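Local coordinates for PTS-dependent dihydroxyacetone kinase operon regulatory protein (Escherichia coli, PDB 4LRZ), which activates transcription of the dihydroxyacetone kinase operon dhaKLM from a sigma-70 promoter and represses its own expression, at residues M27-W32 and Q134-V139; G114-S119 and W143-T148; V216-E221 and S298-L303. All coordinates share one frame; numbering follows the deposited sequence.

How the contacts relate
Two sensory folds on one chain illustrate how distant contacts can be shared out between domains. Contact 2 and the 134-139 half of contact 1 belong to the GAF domain; 27-32, from the loop after helix 14-26, packs against it. The centres of contacts 1 and 2 are about 13 Å apart; along the sequence their segments alternate, and they touch chiefly through His135, which packs against Thr115, Trp143 and Phe145, with Phe136 also against Thr115. Contact 2 seats the start of helix 117-124 on strand 143-151. Contact 3 follows later, inside the PAS fold, about 57 Å from contact 2 and about 70 Å from contact 1, centre to centre. The long helix 174-211 runs between the two domains.

Contact 1. Residues M27-W32 and Q134-V139; sequences MKRETW and QHFKQV
Hydrogen bonding between two loops, the second turning into a 3-10 segment at Gln138, is centred on Lys137, whose side chain, bent at chi2 (-62°), brings its ammonium group to the backbone of 27-32. NZ donates to Lys28 O at 3.0 Å, nearly along the C=O axis, and to Thr31 O at 2.9 Å from well above the carbonyl plane. Two carbonyls thus grip one cation. The backbone adds a nearly straight link, Gln138 N to Arg29 O at 2.9 Å (173° at the hydrogen), and a water donates to both Arg29 O and Thr31 O. Arg29 NH2 makes a weak hydrogen bond to His135 O.

Aromatic contacts flank this polar centre. Over the middle of the Phe136 ring sits Arg29 CG, a CH-pi contact with CG 3.8 Å from the Phe136 centroid, while the guanidinium continues beyond the ring, with Phe136 O over one of its faces. Met27 SD adds an oblique Met-aromatic contact to the same ring. At the other end, Val139 CG1 stands over the five-membered ring of Trp32, 3.9 Å from its centroid, and the CB and CG of Lys137 run along the Trp32 edge at CE3 and CZ3. Trp32 NE1 is hydrogen-bonded to Leu100 O.

Helix 14-26 covers Phe136 through Cys23 and Asn24, so the helix and the segment following it both dock on the GAF domain. Trp20 makes a cation-pi contact with Arg29. Within the two segments the ammonium of the buried Lys137 is received by backbone carbonyls, whose dipoles would be expected to favour its charged form.

Contact 2. Residues G114-S119 and W143-T148; sequences GTCALS and WAFCAT
In the GAF domain, helix 117-124 begins against one face of the antiparallel five-stranded sheet, and strand 143-151 supplies part of the surface beneath it. The packing is mainly between apolar side chains, with no hydrogen bond between 114-119 and 143-148, and it depends on where a few first torsions send their side chains. Phe145 has CG anti to its carbonyl carbon (chi1 -71°), and its chi2 of -89° sets the ring plane perpendicular to the CA, CB, CG plane, presenting a face to the helix start. Cys116, at the N-cap position, holds SG anti to its own backbone N (chi1 -170°). This sets the sulfur over the Phe145 face, 4.0 Å from SG to the ring centroid, in a Cys sulfur-aromatic contact.

Leu118 approaches the same ring obliquely. Its CG is anti to the carbonyl carbon, and the branch point and both methyls meet the ring at CD1 and CE1, with CG 3.9 Å from Phe145 CD1. The two alanines allow the helix to lie close to the strand: Ala117 CB rests 3.8 Å from Phe145 CB. The nearest CA pair, Ala117 with Ala147, is 5.4 Å apart.

Along the strand, Cys146 and Thr148 point the other way and pack on helix 174-211, so the strand is covered on both faces. His135 meets the Phe145 ring roughly at right angles. At the helix start, Thr130 OG1 receives a hydrogen bond from Ala117 N, while Ala147 CB abuts Ala117 O at 3.4 Å.

Contact 3. Residues V216-E221 and S298-L303; sequences VISWDE and SFILLL
The indole of Trp219 carries Phe299 CB over one face, offset toward the rim and 3.8 Å from the centroid of the six-membered ring. The two rings themselves meet obliquely, planes 33° apart, and Trp219 NE1 approaches Phe299 CD2 at 3.4 Å. Leu301 CB lies obliquely near Trp219 CZ3. The indole reaches this place because CG occupies the crowded position between backbone N and carbonyl carbon (chi1 66°), leaning the ring across toward the neighbouring strand.

The strands are antiparallel neighbours inside the five-stranded sheet of the PAS fold, strand 215-219 lying between 225-228 and 296-304. Ile217 and Leu301 form a hydrogen-bonded pair, with Leu301 N to Ile217 O at 2.8 Å; Trp219 and Phe299 form the next. Phe299 O is held twice, by Trp219 N in the carbonyl plane and by Ser218 OG from above it at 2.8 Å, the hydroxyl standing anti to its backbone N.

On the face bearing Val216, Ser218 and Ile300, Val216 CG2 touches Ile300 CG2 at 4.1 Å. Leu208 of the second subunit packs on Val216 and Gln204 of that subunit on Ile300, and Arg200 of the same subunit forms a salt bridge with Glu221.

Contact 1. Residues M27-W32 and Q134-V139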
# COMPACT_ATOMS: atom_id res chain seq x y z
N MET F 27 21.25 -15.38 -33.75
CA MET F 27 21.36 -16.33 -32.67
C MET F 27 20.96 -17.69 -33.22
O MET F 27 20.08 -17.79 -34.08
CB MET F 27 20.37 -15.89 -31.56
CG MET F 27 20.91 -15.67 -30.12
SD MET F 27 19.55 -15.42 -28.83
CE MET F 27 18.78 -14.02 -29.64
N LYS F 28 21.57 -18.73 -32.69
CA LYS F 28 21.24 -20.10 -33.09
C LYS F 28 20.64 -20.87 -31.91
O LYS F 28 20.97 -20.60 -30.75
CB LYS F 28 22.50 -20.80 -33.62
CG LYS F 28 23.17 -20.02 -34.75
CD LYS F 28 24.69 -20.00 -34.61
CE LYS F 28 25.39 -20.92 -35.64
NZ LYS F 28 26.79 -21.29 -35.17
N ARG F 29 19.78 -21.82 -32.23
CA ARG F 29 19.11 -22.69 -31.27
C ARG F 29 20.06 -23.59 -30.47
O ARG F 29 19.77 -23.91 -29.31
CB ARG F 29 18.01 -23.51 -31.96
CG ARG F 29 16.84 -22.65 -32.48
CD ARG F 29 15.69 -23.46 -33.08
NE ARG F 29 14.40 -23.27 -32.39
CZ ARG F 29 14.06 -23.83 -31.23
NH1 ARG F 29 14.93 -24.61 -30.59
NH2 ARG F 29 12.85 -23.61 -30.70
N GLU F 30 21.18 -24.00 -31.04
CA GLU F 30 21.98 -25.02 -30.34
C GLU F 30 23.16 -24.48 -29.55
O GLU F 30 23.83 -25.24 -28.90
CB GLU F 30 22.46 -26.16 -31.25
CG GLU F 30 21.80 -26.20 -32.63
CD GLU F 30 22.11 -24.95 -33.45
OE1 GLU F 30 23.29 -24.52 -33.44
OE2 GLU F 30 21.16 -24.40 -34.07
N THR F 31 23.44 -23.18 -29.63
CA THR F 31 24.64 -22.69 -28.97
C THR F 31 24.34 -22.30 -27.53
O THR F 31 23.21 -21.91 -27.20
CB THR F 31 25.28 -21.50 -29.69
OG1 THR F 31 24.27 -20.51 -29.95
CG2 THR F 31 25.97 -21.97 -31.05
N TRP F 32 25.36 -22.42 -26.69
CA TRP F 32 25.28 -21.99 -25.30
C TRP F 32 26.69 -21.77 -24.82
O TRP F 32 27.57 -22.59 -25.08
CB TRP F 32 24.57 -23.03 -24.41
CG TRP F 32 24.14 -22.51 -23.05
CD1 TRP F 32 24.82 -22.62 -21.87
CD2 TRP F 32 22.92 -21.79 -22.74
NE1 TRP F 32 24.11 -22.04 -20.84
CE2 TRP F 32 22.94 -21.52 -21.34
CE3 TRP F 32 21.81 -21.38 -23.49
CZ2 TRP F 32 21.91 -20.83 -20.68
CZ3 TRP F 32 20.77 -20.69 -22.83
CH2 TRP F 32 20.83 -20.43 -21.43
N GLN F 134 9.31 -24.43 -26.42
CA GLN F 134 8.96 -23.00 -26.66
C GLN F 134 10.21 -22.13 -26.49
O GLN F 134 10.26 -21.02 -27.02
CB GLN F 134 7.89 -22.47 -25.68
CG GLN F 134 6.56 -23.19 -25.70
CD GLN F 134 5.62 -22.70 -24.58
OE1 GLN F 134 6.03 -22.58 -23.43
NE2 GLN F 134 4.38 -22.40 -24.92
N HIS F 135 11.18 -22.60 -25.70
CA HIS F 135 12.43 -21.87 -25.50
C HIS F 135 13.26 -21.91 -26.81
O HIS F 135 13.32 -22.94 -27.48
CB HIS F 135 13.23 -22.44 -24.33
CG HIS F 135 12.61 -22.16 -22.98
ND1 HIS F 135 12.12 -23.16 -22.17
CD2 HIS F 135 12.42 -21.00 -22.30
CE1 HIS F 135 11.60 -22.62 -21.08
NE2 HIS F 135 11.80 -21.32 -21.13
N PHE F 136 13.89 -20.80 -27.18
CA PHE F 136 14.70 -20.80 -28.40
C PHE F 136 15.92 -21.72 -28.28
O PHE F 136 16.17 -22.56 -29.15
CB PHE F 136 15.12 -19.38 -28.74
CG PHE F 136 15.81 -19.24 -30.08
CD1 PHE F 136 15.06 -19.16 -31.27
CD2 PHE F 136 17.21 -19.18 -30.17
CE1 PHE F 136 15.68 -19.02 -32.51
CE2 PHE F 136 17.84 -19.03 -31.42
CZ PHE F 136 17.07 -18.95 -32.58
N LYS F 137 16.65 -21.58 -27.19
CA LYS F 137 17.86 -22.33 -26.89
C LYS F 137 17.54 -23.71 -26.40
O LYS F 137 16.79 -23.85 -25.43
CB LYS F 137 18.65 -21.63 -25.79
CG LYS F 137 19.13 -20.26 -26.17
CD LYS F 137 20.06 -20.34 -27.34
CE LYS F 137 21.06 -19.21 -27.32
NZ LYS F 137 22.19 -19.43 -28.29
N GLN F 138 18.14 -24.72 -27.04
CA GLN F 138 17.95 -26.13 -26.68
C GLN F 138 18.34 -26.47 -25.25
O GLN F 138 17.81 -27.42 -24.66
CB GLN F 138 18.72 -27.06 -27.63
CG GLN F 138 17.98 -27.35 -28.94
CD GLN F 138 18.91 -27.86 -30.08
OE1 GLN F 138 20.02 -28.38 -29.85
NE2 GLN F 138 18.45 -27.69 -31.32
N VAL F 139 19.29 -25.71 -24.70
CA VAL F 139 19.76 -25.97 -23.34
C VAL F 139 18.61 -25.80 -22.33
O VAL F 139 18.59 -26.47 -21.29
CB VAL F 139 21.02 -25.10 -23.02
CG1 VAL F 139 21.20 -24.91 -21.52
CG2 VAL F 139 22.25 -25.77 -23.62
O HOH W 1 21.18 -23.92 -26.80

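Contact 2. Residues G114-S119 and W143-T148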
# COMPACT_ATOMS: atom_id res chain seq x y z
N GLY F 114 17.76 -16.08 -25.61
CA GLY F 114 16.62 -16.44 -26.43
C GLY F 114 15.28 -16.33 -25.69
O GLY F 114 15.24 -15.97 -24.53
N THR F 115 14.22 -16.64 -26.41
CA THR F 115 12.87 -16.62 -25.92
C THR F 115 12.78 -17.43 -24.64
O THR F 115 13.11 -18.64 -24.63
CB THR F 115 11.94 -17.30 -26.92
OG1 THR F 115 12.21 -16.81 -28.23
CG2 THR F 115 10.46 -17.07 -26.56
N CYS F 116 12.29 -16.73 -23.60
CA CYS F 116 12.21 -17.21 -22.23
C CYS F 116 11.40 -16.22 -21.41
O CYS F 116 11.57 -15.01 -21.52
CB CYS F 116 13.62 -17.34 -21.62
SG CYS F 116 13.62 -18.19 -20.04
N ALA F 117 10.53 -16.74 -20.55
CA ALA F 117 9.74 -15.92 -19.66
C ALA F 117 10.59 -14.84 -18.93
O ALA F 117 10.14 -13.70 -18.73
CB ALA F 117 9.00 -16.83 -18.66
N LEU F 118 11.80 -15.22 -18.54
CA LEU F 118 12.71 -14.31 -17.82
C LEU F 118 12.78 -12.95 -18.50
O LEU F 118 12.88 -11.90 -17.80
CB LEU F 118 14.12 -14.90 -17.75
CG LEU F 118 14.34 -16.14 -16.93
CD1 LEU F 118 15.79 -16.52 -16.84
CD2 LEU F 118 13.77 -15.88 -15.49
N SER F 119 12.75 -12.93 -19.84
CA SER F 119 12.67 -11.62 -20.57
C SER F 119 11.30 -11.31 -21.13
O SER F 119 10.91 -10.17 -21.19
CB SER F 119 13.72 -11.52 -21.71
OG SER F 119 13.53 -12.52 -22.71
N TRP F 143 13.63 -27.11 -18.92
CA TRP F 143 13.14 -26.14 -17.96
C TRP F 143 11.79 -25.54 -18.32
O TRP F 143 11.41 -25.47 -19.51
CB TRP F 143 14.19 -25.03 -17.75
CG TRP F 143 15.39 -25.61 -17.21
CD1 TRP F 143 16.40 -26.21 -17.91
CD2 TRP F 143 15.68 -25.82 -15.83
NE1 TRP F 143 17.34 -26.74 -17.05
CE2 TRP F 143 16.92 -26.51 -15.77
CE3 TRP F 143 15.03 -25.48 -14.65
CZ2 TRP F 143 17.51 -26.86 -14.56
CZ3 TRP F 143 15.63 -25.80 -13.46
CH2 TRP F 143 16.86 -26.49 -13.42
N ALA F 144 11.06 -25.17 -17.27
CA ALA F 144 9.90 -24.32 -17.36
C ALA F 144 10.25 -23.00 -16.65
O ALA F 144 10.87 -23.03 -15.57
CB ALA F 144 8.69 -25.00 -16.65
N PHE F 145 9.88 -21.86 -17.22
CA PHE F 145 10.02 -20.56 -16.52
C PHE F 145 8.67 -19.85 -16.44
O PHE F 145 7.88 -19.90 -17.38
CB PHE F 145 11.07 -19.67 -17.21
CG PHE F 145 12.48 -20.16 -17.04
CD1 PHE F 145 13.25 -19.76 -15.95
CD2 PHE F 145 13.05 -21.01 -17.95
CE1 PHE F 145 14.57 -20.22 -15.79
CE2 PHE F 145 14.35 -21.48 -17.79
CZ PHE F 145 15.10 -21.08 -16.73
N CYS F 146 8.36 -19.26 -15.29
CA CYS F 146 7.24 -18.34 -15.18
C CYS F 146 7.81 -17.02 -14.72
O CYS F 146 8.72 -16.97 -13.89
CB CYS F 146 6.25 -18.80 -14.09
SG CYS F 146 5.47 -20.38 -14.40
N ALA F 147 7.22 -15.93 -15.20
CA ALA F 147 7.69 -14.62 -14.79
C ALA F 147 6.61 -13.58 -14.91
O ALA F 147 5.68 -13.67 -15.74
CB ALA F 147 8.94 -14.22 -15.60
N THR F 148 6.73 -12.57 -14.08
CA THR F 148 5.80 -11.48 -14.16
C THR F 148 6.62 -10.23 -13.94
O THR F 148 7.48 -10.22 -13.07
CB THR F 148 4.71 -11.62 -13.04
OG1 THR F 148 4.00 -12.85 -13.23
CG2 THR F 148 3.73 -10.49 -13.11

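Contact 3. Residues V216-E221 and S298-L303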
# COMPACT_ATOMS: atom_id res chain seq x y z
N VAL F 216 -2.08 28.75 17.22
CA VAL F 216 -3.04 27.73 16.81
C VAL F 216 -3.09 26.48 17.67
O VAL F 216 -2.05 25.96 18.12
CB VAL F 216 -3.09 27.42 15.24
CG1 VAL F 216 -1.97 28.07 14.49
CG2 VAL F 216 -3.24 25.91 14.92
N ILE F 217 -4.31 26.02 17.90
CA ILE F 217 -4.59 24.81 18.63
C ILE F 217 -5.58 24.07 17.77
O ILE F 217 -6.51 24.67 17.23
CB ILE F 217 -5.23 25.16 19.99
CG1 ILE F 217 -4.18 25.72 20.92
CG2 ILE F 217 -5.77 23.94 20.68
CD1 ILE F 217 -4.63 26.97 21.62
N SER F 218 -5.40 22.77 17.63
CA SER F 218 -6.32 22.00 16.82
C SER F 218 -6.61 20.66 17.43
O SER F 218 -5.68 19.95 17.88
CB SER F 218 -5.78 21.82 15.43
OG SER F 218 -6.68 21.06 14.63
N TRP F 219 -7.88 20.29 17.41
CA TRP F 219 -8.25 19.00 17.96
C TRP F 219 -9.16 18.13 17.07
O TRP F 219 -9.77 18.60 16.09
CB TRP F 219 -8.78 19.14 19.39
CG TRP F 219 -10.05 19.89 19.52
CD1 TRP F 219 -11.31 19.36 19.51
CD2 TRP F 219 -10.21 21.31 19.66
NE1 TRP F 219 -12.24 20.36 19.65
CE2 TRP F 219 -11.60 21.56 19.74
CE3 TRP F 219 -9.32 22.39 19.73
CZ2 TRP F 219 -12.12 22.85 19.91
CZ3 TRP F 219 -9.83 23.67 19.89
CH2 TRP F 219 -11.23 23.89 19.97
N ASP F 220 -9.22 16.87 17.48
CA ASP F 220 -9.89 15.72 16.87
C ASP F 220 -11.39 15.73 17.03
O ASP F 220 -11.87 16.46 17.88
CB ASP F 220 -9.45 14.48 17.67
CG ASP F 220 -8.72 13.55 16.84
OD1 ASP F 220 -8.20 12.53 17.31
OD2 ASP F 220 -8.69 13.86 15.65
N GLU F 221 -12.11 14.88 16.28
CA GLU F 221 -13.56 14.63 16.54
C GLU F 221 -13.71 13.80 17.80
O GLU F 221 -14.81 13.63 18.32
CB GLU F 221 -14.28 13.89 15.40
CG GLU F 221 -13.91 12.39 15.27
CD GLU F 221 -12.58 12.15 14.53
OE1 GLU F 221 -11.91 13.13 14.12
OE2 GLU F 221 -12.18 10.98 14.37
N SER F 298 -13.80 18.21 13.38
CA SER F 298 -12.57 18.62 14.01
C SER F 298 -12.57 20.15 14.03
O SER F 298 -13.36 20.79 13.29
CB SER F 298 -11.37 18.13 13.18
OG SER F 298 -11.19 16.75 13.32
N PHE F 299 -11.67 20.73 14.83
CA PHE F 299 -11.61 22.17 15.00
C PHE F 299 -10.23 22.75 14.91
O PHE F 299 -9.25 22.11 15.27
CB PHE F 299 -12.26 22.57 16.32
CG PHE F 299 -13.73 22.28 16.38
CD1 PHE F 299 -14.66 23.17 15.83
CD2 PHE F 299 -14.20 21.08 16.94
CE1 PHE F 299 -16.03 22.90 15.87
CE2 PHE F 299 -15.59 20.79 16.98
CZ PHE F 299 -16.50 21.70 16.44
N ILE F 300 -10.15 23.96 14.37
CA ILE F 300 -8.95 24.76 14.53
C ILE F 300 -9.32 26.04 15.24
O ILE F 300 -10.31 26.68 14.89
CB ILE F 300 -8.29 25.12 13.22
CG1 ILE F 300 -7.79 23.87 12.52
CG2 ILE F 300 -7.11 26.10 13.50
CD1 ILE F 300 -7.14 24.16 11.18
N LEU F 301 -8.51 26.41 16.23
CA LEU F 301 -8.69 27.65 16.95
C LEU F 301 -7.45 28.48 16.79
O LEU F 301 -6.35 28.03 17.13
CB LEU F 301 -8.99 27.39 18.42
CG LEU F 301 -9.04 28.58 19.37
CD1 LEU F 301 -10.30 29.42 19.11
CD2 LEU F 301 -9.02 28.10 20.79
N LEU F 302 -7.63 29.68 16.25
CA LEU F 302 -6.55 30.63 16.10
C LEU F 302 -6.63 31.78 17.09
O LEU F 302 -7.69 32.35 17.33
CB LEU F 302 -6.49 31.18 14.68
CG LEU F 302 -6.25 30.09 13.64
CD1 LEU F 302 -7.54 29.77 12.95
CD2 LEU F 302 -5.30 30.61 12.66
N LEU F 303 -5.48 32.10 17.66
CA LEU F 303 -5.39 33.17 18.61
C LEU F 303 -4.67 34.26 17.89
O LEU F 303 -3.49 34.13 17.55
CB LEU F 303 -4.65 32.74 19.87
CG LEU F 303 -5.11 31.43 20.52
CD1 LEU F 303 -4.10 30.97 21.56
CD2 LEU F 303 -6.50 31.56 21.12